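Local coordinates for protein exocyst complex component EXO70 (Saccharomyces cerevisiae, PDB 2B1E) that helps tether secretory vesicles to sites of exocytosis as a subunit of the exocyst complex and takes part in assembling that complex, at residues 224-232 with 245-256; 369-380 with 437-448. All coordinates share one frame; numbering follows the deposited sequence.

In the fold
Both contacts lie in the C-terminal Exo70 family region of an elongated, all-helical rod, and they come in series: contact 1 closes before contact 2 opens. Contact 1 pairs antiparallel helices 209-233 and 245-259, which follow each other in the chain; contact 2 sets helix 364-391 beside the start of helix 440-473, nearly parallel, with helices 410-429 and 433-436 between them in sequence. Their centres are 32 Å apart and their nearest atoms about 8 Å, so they do not touch. Helix 268-299 links them, packing on Phe228 and Ile253 in contact 1 and on Cys375 and Leu379 in contact 2. The two thus sit at separate levels along the helical stack that makes this exocyst subunit long.

Contact 1 (224-232 with 245-256); sequences YAKLFGANL and FSFELVESINDV
Tyr224 reaches from helix 209-233 across to helix 245-259, here antiparallel at 164°, the axes of segments 224-232 and 245-256 approaching to 11.1 Å. From CB, which points toward the other helix, the side chain runs with CG anti to the backbone N (chi1 170°), carrying the ring's far end in between Ile253 and Val256. CE2 meets Ile253 CD1 at the ring edge, 3.7 Å away, while Val256 CG2 lies over one face as a CH-pi contact, 3.8 Å from CZ and offset toward the rim. At the tip, Tyr224 OH and Ser252 OG share a short hydrogen bond of 2.5 Å; either could donate. Ser252 OG also bonds Thr184 OG1, so the phenol ties into a small hydroxyl chain. A phenylalanine in place of Tyr224 would probably leave Ser252 without this partner and the ring without its hydrogen-bonded tip. One turn on, Phe228 brings CE1 to Leu249 CB at 3.8 Å, and Leu249 O lies at the ring's edge. Beyond it, Asn231 CB meets the edge of the Phe245 ring. This antiparallel helical hairpin is buried in the stack: helix 180-201 adds Tyr183 and Leu187 against Tyr224, and helix 268-299 covers Phe228 and Ile253.

Contact 2 (369-380 with 437-448); sequences SCFISDCIDTLA and LAGEGHSRLERL
Arg444 NH2 is gripped by two carboxylates of helix 364-391, giving 2.7 Å to Asp377 OD2 and 2.9 Å to Asp374 OD1. This buried salt-bridge network joins two nearly parallel helices of the Exo70 helical rod; over segments 369-380 and 440-448 the axes come within 9.4 Å at 15°, and Arg444 sits as a knob in a hole formed by Cys370, Ser373, Asp374 and Asp377. Asp374 OD1 receives the N-H of Arg444 NH2 nearly end-on and fairly straight, at 161°, whereas Asp377 OD2 is approached from above its carboxylate plane. Both oxygens lie close to the guanidinium plane, and Ser373 CB covers one face over the centre, 3.3 Å from CZ. The chain bends at chi3 (62°), and beyond CD the arginine's end runs across toward helix 364-391, steeply inclined to its axis. Thr353 OG1 accepts from Arg444 NE, and Arg339 pairs with Asp374 OD2, so the charges are probably well balanced in this buried setting.

Gly441 faces the other helix where there is little room: a CB would run into Leu437 CD2 of its own segment and crowd Ser369 OG across the contact. Farther along, Leu448 CD1 packs against Ile376 CG2 and Ala380 CB, and Leu448 also touches Leu421 of helix 410-429. Two waters fill in around the glycine. One bridges Ser373 OG to Gly441 O; the other joins Ser369 OG to Ala438 O and accepts from Gly441 N at 2.9 Å.

Contact 1 (224-232 with 245-256)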
loop_
_atom_site.group_PDB
_atom_site.type_symbol
_atom_site.label_atom_id
_atom_site.label_comp_id
_atom_site.label_asym_id
_atom_site.label_seq_id
_atom_site.Cartn_x
_atom_site.Cartn_y
_atom_site.Cartn_z
ATOM N N TYR A 224 -6.952 10.260 17.258
ATOM C CA TYR A 224 -6.189 9.648 16.177
ATOM C C TYR A 224 -7.084 9.392 14.975
ATOM O O TYR A 224 -6.764 9.798 13.854
ATOM C CB TYR A 224 -5.580 8.321 16.638
ATOM C CG TYR A 224 -4.970 7.504 15.520
ATOM C CD1 TYR A 224 -3.698 7.795 15.027
ATOM C CD2 TYR A 224 -5.674 6.448 14.944
ATOM C CE1 TYR A 224 -3.141 7.050 13.986
ATOM C CE2 TYR A 224 -5.129 5.699 13.903
ATOM C CZ TYR A 224 -3.863 6.003 13.429
ATOM O OH TYR A 224 -3.314 5.246 12.417
ATOM N N ALA A 225 -8.200 8.710 15.220
ATOM C CA ALA A 225 -9.151 8.369 14.174
ATOM C C ALA A 225 -9.647 9.601 13.426
ATOM O O ALA A 225 -9.873 9.546 12.215
ATOM C CB ALA A 225 -10.328 7.610 14.769
ATOM N N LYS A 226 -9.822 10.711 14.141
ATOM C CA LYS A 226 -10.290 11.929 13.493
ATOM C C LYS A 226 -9.217 12.485 12.565
ATOM O O LYS A 226 -9.498 12.835 11.421
ATOM C CB LYS A 226 -10.680 12.990 14.525
ATOM C CG LYS A 226 -11.116 14.298 13.878
ATOM C CD LYS A 226 -11.885 15.200 14.822
ATOM C CE LYS A 226 -12.342 16.459 14.090
ATOM N NZ LYS A 226 -13.307 17.273 14.883
ATOM N N LEU A 227 -7.988 12.561 13.066
ATOM C CA LEU A 227 -6.868 13.066 12.282
ATOM C C LEU A 227 -6.664 12.140 11.084
ATOM O O LEU A 227 -6.327 12.585 9.987
ATOM C CB LEU A 227 -5.605 13.097 13.146
ATOM C CG LEU A 227 -4.446 14.019 12.756
ATOM C CD1 LEU A 227 -3.306 13.815 13.743
ATOM C CD2 LEU A 227 -3.977 13.724 11.345
ATOM N N PHE A 228 -6.887 10.848 11.308
ATOM C CA PHE A 228 -6.746 9.829 10.272
ATOM C C PHE A 228 -7.766 10.051 9.156
ATOM O O PHE A 228 -7.453 9.903 7.972
ATOM C CB PHE A 228 -6.960 8.439 10.876
ATOM C CG PHE A 228 -6.693 7.309 9.923
ATOM C CD1 PHE A 228 -5.401 6.830 9.733
ATOM C CD2 PHE A 228 -7.735 6.719 9.216
ATOM C CE1 PHE A 228 -5.148 5.773 8.854
ATOM C CE2 PHE A 228 -7.492 5.664 8.335
ATOM C CZ PHE A 228 -6.193 5.190 8.156
ATOM N N GLY A 229 -8.990 10.389 9.546
ATOM C CA GLY A 229 -10.039 10.625 8.573
ATOM C C GLY A 229 -9.756 11.882 7.777
ATOM O O GLY A 229 -10.157 12.001 6.621
ATOM N N ALA A 230 -9.057 12.823 8.403
ATOM C CA ALA A 230 -8.713 14.075 7.750
ATOM C C ALA A 230 -7.811 13.801 6.556
ATOM O O ALA A 230 -8.075 14.277 5.453
ATOM C CB ALA A 230 -8.019 15.004 8.730
ATOM N N ASN A 231 -6.748 13.030 6.776
ATOM C CA ASN A 231 -5.818 12.703 5.700
ATOM C C ASN A 231 -6.486 11.823 4.651
ATOM O O ASN A 231 -6.221 11.954 3.458
ATOM C CB ASN A 231 -4.581 11.983 6.250
ATOM C CG ASN A 231 -3.836 12.804 7.284
ATOM O OD1 ASN A 231 -4.318 12.999 8.397
ATOM N ND2 ASN A 231 -2.655 13.294 6.920
ATOM N N LEU A 232 -7.358 10.928 5.099
ATOM C CA LEU A 232 -8.046 10.032 4.184
ATOM C C LEU A 232 -9.033 10.797 3.311
ATOM O O LEU A 232 -9.480 10.298 2.277
ATOM C CB LEU A 232 -8.770 8.940 4.969
ATOM C CG LEU A 232 -9.331 7.774 4.153
ATOM C CD1 LEU A 232 -8.250 7.191 3.251
ATOM C CD2 LEU A 232 -9.858 6.718 5.105
ATOM N N PHE A 245 0.276 7.881 -0.349
ATOM C CA PHE A 245 0.366 8.147 1.077
ATOM C C PHE A 245 -0.500 7.142 1.823
ATOM O O PHE A 245 -0.251 6.836 2.990
ATOM C CB PHE A 245 -0.107 9.568 1.391
ATOM C CG PHE A 245 -0.028 9.918 2.850
ATOM C CD1 PHE A 245 1.178 9.810 3.537
ATOM C CD2 PHE A 245 -1.157 10.346 3.540
ATOM C CE1 PHE A 245 1.257 10.119 4.886
ATOM C CE2 PHE A 245 -1.085 10.658 4.895
ATOM C CZ PHE A 245 0.125 10.544 5.568
ATOM N N SER A 246 -1.514 6.630 1.137
ATOM C CA SER A 246 -2.421 5.656 1.721
ATOM C C SER A 246 -1.653 4.444 2.246
ATOM O O SER A 246 -2.043 3.840 3.245
ATOM C CB SER A 246 -3.451 5.208 0.686
ATOM O OG SER A 246 -2.818 4.625 -0.436
ATOM N N PHE A 247 -0.565 4.085 1.572
ATOM C CA PHE A 247 0.238 2.948 2.006
ATOM C C PHE A 247 0.807 3.199 3.400
ATOM O O PHE A 247 0.904 2.275 4.211
ATOM C CB PHE A 247 1.389 2.682 1.027
ATOM C CG PHE A 247 0.948 2.144 -0.307
ATOM C CD1 PHE A 247 0.012 1.116 -0.387
ATOM C CD2 PHE A 247 1.502 2.637 -1.487
ATOM C CE1 PHE A 247 -0.364 0.583 -1.621
ATOM C CE2 PHE A 247 1.135 2.113 -2.724
ATOM C CZ PHE A 247 0.199 1.084 -2.792
ATOM N N GLU A 248 1.181 4.445 3.676
ATOM C CA GLU A 248 1.735 4.797 4.980
ATOM C C GLU A 248 0.639 4.901 6.036
ATOM O O GLU A 248 0.893 4.710 7.225
ATOM C CB GLU A 248 2.504 6.117 4.903
ATOM C CG GLU A 248 3.681 6.088 3.945
ATOM C CD GLU A 248 4.446 7.396 3.919
ATOM O OE1 GLU A 248 5.227 7.605 2.967
ATOM O OE2 GLU A 248 4.272 8.212 4.846
ATOM N N LEU A 249 -0.576 5.218 5.602
ATOM C CA LEU A 249 -1.700 5.314 6.521
ATOM C C LEU A 249 -2.120 3.909 6.925
ATOM O O LEU A 249 -2.442 3.657 8.084
ATOM C CB LEU A 249 -2.872 6.046 5.864
ATOM C CG LEU A 249 -2.686 7.550 5.638
ATOM C CD1 LEU A 249 -3.888 8.109 4.886
ATOM C CD2 LEU A 249 -2.518 8.259 6.982
ATOM N N VAL A 250 -2.112 2.990 5.965
ATOM C CA VAL A 250 -2.470 1.604 6.248
ATOM C C VAL A 250 -1.521 1.073 7.317
ATOM O O VAL A 250 -1.938 0.373 8.242
ATOM C CB VAL A 250 -2.355 0.720 4.980
ATOM C CG1 VAL A 250 -2.478 -0.755 5.353
ATOM C CG2 VAL A 250 -3.446 1.102 3.980
ATOM N N GLU A 251 -0.243 1.417 7.185
ATOM C CA GLU A 251 0.775 0.987 8.137
ATOM C C GLU A 251 0.508 1.580 9.523
ATOM O O GLU A 251 0.738 0.934 10.547
ATOM C CB GLU A 251 2.155 1.430 7.649
ATOM C CG GLU A 251 3.273 1.166 8.644
ATOM C CD GLU A 251 4.573 1.845 8.257
ATOM O OE1 GLU A 251 5.508 1.840 9.089
ATOM O OE2 GLU A 251 4.661 2.381 7.124
ATOM N N SER A 252 0.031 2.818 9.541
ATOM C CA SER A 252 -0.273 3.509 10.784
ATOM C C SER A 252 -1.385 2.797 11.540
ATOM O O SER A 252 -1.188 2.354 12.674
ATOM C CB SER A 252 -0.692 4.950 10.491
ATOM O OG SER A 252 -0.930 5.665 11.689
ATOM N N ILE A 253 -2.553 2.682 10.910
ATOM C CA ILE A 253 -3.691 2.030 11.544
ATOM C C ILE A 253 -3.375 0.583 11.940
ATOM O O ILE A 253 -3.896 0.081 12.939
ATOM C CB ILE A 253 -4.945 2.057 10.624
ATOM C CG1 ILE A 253 -6.182 1.615 11.412
ATOM C CG2 ILE A 253 -4.746 1.142 9.424
ATOM C CD1 ILE A 253 -6.578 2.569 12.517
ATOM N N ASN A 254 -2.526 -0.089 11.165
ATOM C CA ASN A 254 -2.154 -1.462 11.494
ATOM C C ASN A 254 -1.354 -1.479 12.795
ATOM O O ASN A 254 -1.628 -2.279 13.689
ATOM C CB ASN A 254 -1.319 -2.093 10.376
ATOM C CG ASN A 254 -2.155 -2.493 9.174
ATOM O OD1 ASN A 254 -3.370 -2.286 9.148
ATOM N ND2 ASN A 254 -1.505 -3.072 8.173
ATOM N N ASP A 255 -0.362 -0.600 12.896
ATOM C CA ASP A 255 0.460 -0.530 14.103
ATOM C C ASP A 255 -0.375 -0.204 15.345
ATOM O O ASP A 255 -0.148 -0.762 16.419
ATOM C CB ASP A 255 1.569 0.516 13.943
ATOM C CG ASP A 255 2.673 0.060 12.999
ATOM O OD1 ASP A 255 2.731 -1.152 12.692
ATOM O OD2 ASP A 255 3.491 0.910 12.573
ATOM N N VAL A 256 -1.339 0.698 15.199
ATOM C CA VAL A 256 -2.180 1.070 16.327
ATOM C C VAL A 256 -3.070 -0.099 16.725
ATOM O O VAL A 256 -3.184 -0.421 17.904
ATOM C CB VAL A 256 -3.060 2.306 16.001
ATOM C CG1 VAL A 256 -4.063 2.549 17.121
ATOM C CG2 VAL A 256 -2.182 3.533 15.830
#

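Contact 2 (369-380 with 437-448)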
loop_
_atom_site.group_PDB
_atom_site.type_symbol
_atom_site.label_atom_id
_atom_site.label_comp_id
_atom_site.label_asym_id
_atom_site.label_seq_id
_atom_site.Cartn_x
_atom_site.Cartn_y
_atom_site.Cartn_z
ATOM N N SER A 369 2.896 -9.091 -9.243
ATOM C CA SER A 369 3.570 -9.228 -10.531
ATOM C C SER A 369 2.519 -9.225 -11.626
ATOM O O SER A 369 2.701 -8.598 -12.667
ATOM C CB SER A 369 4.368 -10.534 -10.611
ATOM O OG SER A 369 4.919 -10.699 -11.914
ATOM N N CYS A 370 1.420 -9.931 -11.377
ATOM C CA CYS A 370 0.336 -10.016 -12.343
ATOM C C CYS A 370 -0.184 -8.613 -12.641
ATOM O O CYS A 370 -0.410 -8.258 -13.799
ATOM C CB CYS A 370 -0.797 -10.896 -11.805
ATOM S SG CYS A 370 -2.044 -11.343 -13.048
ATOM N N PHE A 371 -0.367 -7.817 -11.591
ATOM C CA PHE A 371 -0.851 -6.448 -11.743
ATOM C C PHE A 371 0.041 -5.629 -12.671
ATOM O O PHE A 371 -0.447 -4.927 -13.551
ATOM C CB PHE A 371 -0.916 -5.741 -10.384
ATOM C CG PHE A 371 -1.179 -4.266 -10.489
ATOM C CD1 PHE A 371 -2.416 -3.797 -10.916
ATOM C CD2 PHE A 371 -0.172 -3.348 -10.213
ATOM C CE1 PHE A 371 -2.647 -2.434 -11.071
ATOM C CE2 PHE A 371 -0.392 -1.978 -10.367
ATOM C CZ PHE A 371 -1.634 -1.520 -10.798
ATOM N N ILE A 372 1.350 -5.702 -12.458
ATOM C CA ILE A 372 2.272 -4.945 -13.290
ATOM C C ILE A 372 2.181 -5.436 -14.730
ATOM O O ILE A 372 2.115 -4.635 -15.660
ATOM C CB ILE A 372 3.725 -5.091 -12.797
ATOM C CG1 ILE A 372 3.795 -4.791 -11.294
ATOM C CG2 ILE A 372 4.637 -4.155 -13.573
ATOM C CD1 ILE A 372 3.131 -3.493 -10.883
ATOM N N SER A 373 2.172 -6.756 -14.896
ATOM C CA SER A 373 2.083 -7.369 -16.216
ATOM C C SER A 373 0.752 -7.004 -16.869
ATOM O O SER A 373 0.693 -6.763 -18.074
ATOM C CB SER A 373 2.219 -8.896 -16.106
ATOM O OG SER A 373 3.554 -9.281 -15.795
ATOM N N ASP A 374 -0.312 -6.960 -16.074
ATOM C CA ASP A 374 -1.627 -6.604 -16.599
ATOM C C ASP A 374 -1.614 -5.156 -17.087
ATOM O O ASP A 374 -2.223 -4.834 -18.109
ATOM C CB ASP A 374 -2.706 -6.779 -15.529
ATOM C CG ASP A 374 -3.138 -8.224 -15.369
ATOM O OD1 ASP A 374 -2.658 -9.082 -16.138
ATOM O OD2 ASP A 374 -3.968 -8.500 -14.476
ATOM N N CYS A 375 -0.908 -4.296 -16.358
ATOM C CA CYS A 375 -0.798 -2.887 -16.722
ATOM C C CYS A 375 -0.088 -2.711 -18.063
ATOM O O CYS A 375 -0.522 -1.922 -18.909
ATOM C CB CYS A 375 -0.035 -2.111 -15.638
ATOM S SG CYS A 375 -1.017 -1.673 -14.166
ATOM N N ILE A 376 1.012 -3.436 -18.252
ATOM C CA ILE A 376 1.766 -3.344 -19.494
ATOM C C ILE A 376 0.956 -3.938 -20.643
ATOM O O ILE A 376 1.001 -3.427 -21.760
ATOM C CB ILE A 376 3.136 -4.038 -19.354
ATOM C CG1 ILE A 376 3.958 -3.303 -18.289
ATOM C CG2 ILE A 376 3.886 -4.012 -20.680
ATOM C CD1 ILE A 376 5.207 -4.046 -17.851
ATOM N N ASP A 377 0.202 -5.003 -20.370
ATOM C CA ASP A 377 -0.644 -5.604 -21.400
ATOM C C ASP A 377 -1.704 -4.591 -21.833
ATOM O O ASP A 377 -1.997 -4.435 -23.025
ATOM C CB ASP A 377 -1.375 -6.842 -20.869
ATOM C CG ASP A 377 -0.540 -8.108 -20.942
ATOM O OD1 ASP A 377 0.555 -8.090 -21.543
ATOM O OD2 ASP A 377 -1.001 -9.135 -20.394
ATOM N N THR A 378 -2.295 -3.918 -20.849
ATOM C CA THR A 378 -3.342 -2.941 -21.111
ATOM C C THR A 378 -2.814 -1.783 -21.942
ATOM O O THR A 378 -3.496 -1.294 -22.839
ATOM C CB THR A 378 -3.944 -2.414 -19.786
ATOM O OG1 THR A 378 -4.417 -3.527 -19.017
ATOM C CG2 THR A 378 -5.108 -1.457 -20.062
ATOM N N LEU A 379 -1.602 -1.340 -21.642
ATOM C CA LEU A 379 -0.988 -0.249 -22.392
ATOM C C LEU A 379 -0.778 -0.642 -23.859
ATOM O O LEU A 379 -1.160 0.089 -24.780
ATOM C CB LEU A 379 0.364 0.122 -21.773
ATOM C CG LEU A 379 1.201 1.123 -22.575
ATOM C CD1 LEU A 379 0.491 2.489 -22.639
ATOM C CD2 LEU A 379 2.561 1.254 -21.925
ATOM N N ALA A 380 -0.162 -1.800 -24.074
ATOM C CA ALA A 380 0.110 -2.273 -25.424
ATOM C C ALA A 380 -1.152 -2.457 -26.263
ATOM O O ALA A 380 -1.241 -1.923 -27.370
ATOM C CB ALA A 380 0.909 -3.584 -25.374
ATOM N N LEU A 437 8.897 -8.388 -11.283
ATOM C CA LEU A 437 8.422 -9.194 -12.410
ATOM C C LEU A 437 9.189 -10.505 -12.527
ATOM O O LEU A 437 8.900 -11.333 -13.392
ATOM C CB LEU A 437 8.556 -8.403 -13.713
ATOM C CG LEU A 437 7.591 -7.223 -13.869
ATOM C CD1 LEU A 437 8.032 -6.326 -15.013
ATOM C CD2 LEU A 437 6.183 -7.757 -14.097
ATOM N N ALA A 438 10.163 -10.686 -11.641
ATOM C CA ALA A 438 10.992 -11.883 -11.620
ATOM C C ALA A 438 10.220 -13.137 -12.004
ATOM O O ALA A 438 9.243 -13.501 -11.351
ATOM C CB ALA A 438 11.605 -12.057 -10.243
ATOM N N GLY A 439 10.665 -13.791 -13.072
ATOM C CA GLY A 439 10.018 -15.011 -13.518
ATOM C C GLY A 439 8.854 -14.819 -14.472
ATOM O O GLY A 439 9.041 -14.471 -15.640
ATOM N N GLU A 440 7.650 -15.062 -13.963
ATOM C CA GLU A 440 6.416 -14.938 -14.736
ATOM C C GLU A 440 6.301 -13.621 -15.506
ATOM O O GLU A 440 6.009 -13.620 -16.703
ATOM C CB GLU A 440 5.212 -15.088 -13.800
ATOM C CG GLU A 440 3.887 -14.684 -14.420
ATOM C CD GLU A 440 3.349 -15.715 -15.385
ATOM O OE1 GLU A 440 4.156 -16.474 -15.966
ATOM O OE2 GLU A 440 2.115 -15.757 -15.571
ATOM N N GLY A 441 6.519 -12.508 -14.812
ATOM C CA GLY A 441 6.418 -11.197 -15.434
ATOM C C GLY A 441 7.264 -11.007 -16.680
ATOM O O GLY A 441 6.754 -10.654 -17.744
ATOM N N HIS A 442 8.565 -11.228 -16.555
ATOM C CA HIS A 442 9.445 -11.070 -17.704
ATOM C C HIS A 442 9.028 -11.960 -18.866
ATOM O O HIS A 442 9.070 -11.540 -20.016
ATOM C CB HIS A 442 10.884 -11.371 -17.306
ATOM C CG HIS A 442 11.511 -10.292 -16.486
ATOM N ND1 HIS A 442 11.765 -9.035 -16.987
ATOM C CD2 HIS A 442 11.932 -10.278 -15.200
ATOM C CE1 HIS A 442 12.319 -8.293 -16.044
ATOM N NE2 HIS A 442 12.431 -9.023 -14.950
ATOM N N SER A 443 8.617 -13.186 -18.569
ATOM C CA SER A 443 8.198 -14.094 -19.626
ATOM C C SER A 443 6.942 -13.563 -20.319
ATOM O O SER A 443 6.762 -13.756 -21.521
ATOM C CB SER A 443 7.940 -15.493 -19.063
ATOM O OG SER A 443 6.793 -15.508 -18.237
ATOM N N ARG A 444 6.072 -12.892 -19.569
ATOM C CA ARG A 444 4.863 -12.331 -20.170
ATOM C C ARG A 444 5.257 -11.173 -21.075
ATOM O O ARG A 444 4.708 -11.013 -22.167
ATOM C CB ARG A 444 3.890 -11.839 -19.101
ATOM C CG ARG A 444 3.132 -12.956 -18.398
ATOM C CD ARG A 444 2.138 -12.416 -17.375
ATOM N NE ARG A 444 1.110 -11.585 -17.995
ATOM C CZ ARG A 444 0.065 -11.076 -17.347
ATOM N NH1 ARG A 444 -0.097 -11.314 -16.048
ATOM N NH2 ARG A 444 -0.820 -10.329 -17.994
ATOM N N LEU A 445 6.215 -10.368 -20.617
ATOM C CA LEU A 445 6.693 -9.235 -21.398
ATOM C C LEU A 445 7.360 -9.734 -22.681
ATOM O O LEU A 445 7.280 -9.083 -23.726
ATOM C CB LEU A 445 7.690 -8.410 -20.585
ATOM C CG LEU A 445 8.279 -7.184 -21.283
ATOM C CD1 LEU A 445 7.172 -6.223 -21.719
ATOM C CD2 LEU A 445 9.237 -6.495 -20.332
ATOM N N GLU A 446 8.031 -10.880 -22.603
ATOM C CA GLU A 446 8.663 -11.425 -23.800
ATOM C C GLU A 446 7.561 -11.884 -24.741
ATOM O O GLU A 446 7.655 -11.700 -25.955
ATOM C CB GLU A 446 9.597 -12.591 -23.458
ATOM C CG GLU A 446 10.902 -12.154 -22.802
ATOM C CD GLU A 446 11.704 -11.185 -23.662
ATOM O OE1 GLU A 446 12.095 -11.552 -24.794
ATOM O OE2 GLU A 446 11.946 -10.049 -23.209
ATOM N N ARG A 447 6.506 -12.466 -24.180
ATOM C CA ARG A 447 5.400 -12.915 -25.008
ATOM C C ARG A 447 4.755 -11.714 -25.688
ATOM O O ARG A 447 4.353 -11.796 -26.845
ATOM C CB ARG A 447 4.363 -13.682 -24.178
ATOM C CG ARG A 447 4.740 -15.139 -23.916
ATOM C CD ARG A 447 3.514 -15.982 -23.573
ATOM N NE ARG A 447 3.062 -15.809 -22.194
ATOM C CZ ARG A 447 3.721 -16.259 -21.129
ATOM N NH1 ARG A 447 4.868 -16.910 -21.279
ATOM N NH2 ARG A 447 3.226 -16.078 -19.911
ATOM N N LEU A 448 4.662 -10.596 -24.971
ATOM C CA LEU A 448 4.081 -9.377 -25.532
ATOM C C LEU A 448 4.897 -8.903 -26.733
ATOM O O LEU A 448 4.342 -8.595 -27.788
ATOM C CB LEU A 448 4.063 -8.250 -24.496
ATOM C CG LEU A 448 2.723 -7.632 -24.081
ATOM C CD1 LEU A 448 2.995 -6.256 -23.488
ATOM C CD2 LEU A 448 1.775 -7.511 -25.268
HETATM O O HOH W 1 6.589 -12.959 -11.936
HETATM O O HOH W 2 4.908 -8.319 -17.917
#